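Local coordinates for SusD-like carbohydrate binding protein (Bacteroides vulgatus, PDB 3LEW), which probably binds carbohydrate at the outer membrane, as a SusD-family protein likely to be involved in nutrient binding, at residues A[393-396]-A[397-400]. Residues are numbered along the deposited sequence; the frame is centred on the assembly and turned at random. Where two conformers were deposited one is given.
Sequences TIWL and ERRK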
loop_
_atom_site.group_PDB
_atom_site.type_symbol
_atom_site.label_atom_id
_atom_site.label_comp_id
_atom_site.label_asym_id
_atom_site.label_seq_id
_atom_site.Cartn_x
_atom_site.Cartn_y
_atom_site.Cartn_z
ATOM N N THR A 393 -8.473 -3.199 17.979
ATOM C CA THR A 393 -9.759 -2.940 17.305
ATOM C C THR A 393 -9.557 -2.024 16.089
ATOM O O THR A 393 -10.156 -2.227 15.023
ATOM C CB THR A 393 -10.799 -2.364 18.309
ATOM O OG1 THR A 393 -10.940 -3.291 19.401
ATOM C CG2 THR A 393 -12.147 -2.181 17.648
ATOM N N ILE A 394 -8.675 -1.050 16.250
ATOM C CA ILE A 394 -8.276 -0.166 15.142
ATOM C C ILE A 394 -7.535 -0.947 14.044
ATOM O O ILE A 394 -7.842 -0.828 12.860
ATOM C CB ILE A 394 -7.483 1.058 15.646
ATOM C CG1 ILE A 394 -8.369 1.896 16.545
ATOM C CG2 ILE A 394 -6.942 1.895 14.426
ATOM C CD1 ILE A 394 -7.647 3.017 17.253
ATOM N N TRP A 395 -6.584 -1.769 14.440
ATOM C CA TRP A 395 -5.847 -2.615 13.490
ATOM C C TRP A 395 -6.795 -3.560 12.716
ATOM O O TRP A 395 -6.568 -3.822 11.516
ATOM C CB TRP A 395 -4.778 -3.416 14.208
ATOM C CG TRP A 395 -3.689 -2.565 14.843
ATOM C CD1 TRP A 395 -3.315 -1.291 14.492
ATOM C CD2 TRP A 395 -2.810 -2.967 15.882
ATOM N NE1 TRP A 395 -2.264 -0.881 15.284
ATOM C CE2 TRP A 395 -1.957 -1.879 16.160
ATOM C CE3 TRP A 395 -2.700 -4.127 16.661
ATOM C CZ2 TRP A 395 -0.957 -1.940 17.148
ATOM C CZ3 TRP A 395 -1.717 -4.173 17.660
ATOM C CH2 TRP A 395 -0.859 -3.091 17.877
ATOM N N LEU A 396 -7.816 -4.092 13.389
ATOM C CA LEU A 396 -8.790 -4.953 12.725
ATOM C C LEU A 396 -9.590 -4.157 11.711
ATOM O O LEU A 396 -9.805 -4.614 10.588
ATOM C CB LEU A 396 -9.730 -5.654 13.707
ATOM C CG LEU A 396 -9.132 -6.919 14.330
ATOM C CD1 LEU A 396 -9.851 -7.254 15.627
ATOM C CD2 LEU A 396 -9.199 -8.073 13.353
ATOM N N GLU A 397 -10.017 -2.968 12.096
ATOM C CA GLU A 397 -10.769 -2.110 11.150
ATOM C C GLU A 397 -9.895 -1.693 9.950
ATOM O O GLU A 397 -10.408 -1.566 8.838
ATOM C CB GLU A 397 -11.412 -0.915 11.884
ATOM C CG GLU A 397 -12.506 -0.219 11.107
ATOM C CD GLU A 397 -13.679 -1.116 10.752
ATOM O OE1 GLU A 397 -14.177 -1.887 11.603
ATOM O OE2 GLU A 397 -14.047 -1.080 9.568
ATOM N N ARG A 398 -8.579 -1.481 10.140
ATOM C CA ARG A 398 -7.683 -1.300 8.990
ATOM C C ARG A 398 -7.733 -2.491 8.010
ATOM O O ARG A 398 -7.790 -2.284 6.820
ATOM C CB ARG A 398 -6.218 -1.099 9.431
ATOM C CG ARG A 398 -5.976 0.209 10.139
ATOM C CD ARG A 398 -4.516 0.322 10.653
ATOM N NE ARG A 398 -3.574 0.280 9.562
ATOM C CZ ARG A 398 -3.137 1.320 8.848
ATOM N NH1 ARG A 398 -3.509 2.549 9.123
ATOM N NH2 ARG A 398 -2.306 1.111 7.827
ATOM N N ARG A 399 -7.662 -3.728 8.522
ATOM C CA ARG A 399 -7.715 -4.918 7.677
ATOM C C ARG A 399 -9.041 -4.988 6.938
ATOM O O ARG A 399 -9.072 -5.386 5.769
ATOM C CB ARG A 399 -7.516 -6.179 8.533
ATOM C CG ARG A 399 -6.041 -6.285 9.039
ATOM C CD ARG A 399 -5.945 -7.301 10.142
ATOM N NE ARG A 399 -6.386 -8.617 9.709
ATOM C CZ ARG A 399 -6.616 -9.628 10.553
ATOM N NH1 ARG A 399 -6.452 -9.468 11.864
ATOM N NH2 ARG A 399 -7.004 -10.809 10.110
ATOM N N LYS A 400 -10.096 -4.597 7.618
ATOM C CA LYS A 400 -11.455 -4.683 7.060
ATOM C C LYS A 400 -11.667 -3.616 5.984
ATOM O O LYS A 400 -12.160 -3.919 4.911
ATOM C CB LYS A 400 -12.488 -4.536 8.159
ATOM C CG LYS A 400 -12.554 -5.710 9.120
ATOM C CD LYS A 400 -13.332 -5.331 10.376
ATOM C CE LYS A 400 -14.840 -5.047 10.077
ATOM N NZ LYS A 400 -15.530 -4.426 11.265
#
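Two successive turns of the alpha-helix 387-401 meet here, joined by backbone bonds in which each N-H of 397-400 donates to the carbonyl four residues back. Arg398 N reaches Ile394 O at 2.9 Å. Lys400 N reaches Leu396 O at 3.0 Å. Glu397 N to Thr393 O and Arg399 N to Trp395 O complete the set.

Two side-chain pairs run along the helix surface. The side chains of Leu396 and Arg399 run alongside each other, off the same flank of the helix. In one of the two conformers of Leu396, its methyl CD2 lies 3.4 Å from Arg399 NH1, at an oblique angle to the guanidinium, so this approach is provisional. A bend at chi3 (59°), between extended torsions at chi2 and chi4, swings the guanidinium toward that methyl. On another side, Arg398 CD sits at the edge of the Trp395 indole, 4.3 Å from CD1 and near the ring plane.

Within the second turn, Lys400 NZ forms a salt bridge of 2.9 Å to Glu397 OE1. It approaches the syn side of the carboxylate, 19° out of its plane. The Lys400 chain begins close to the first turn, with CG 3.3 Å from Leu396 O.

Helices 346-359 and 365-376 pack against Ile394 and Glu397, in the helical part of the SusD fold. Glu397 also pairs with Lys373 through OE1 and with Arg302 through OE2. Arg398 bridges to Asp411, Arg399 to Asp58, and Trp395 NE1 is hydrogen-bonded to Glu355.

Three cationic groups thus share the buried Glu397 carboxylate, which should favour its ionised form. Arg398 offers its aliphatic CD to the indole edge and Arg399 its NH1 to a methyl, while Arg398 NE and Arg399 NH2 pair with acids elsewhere in the chain.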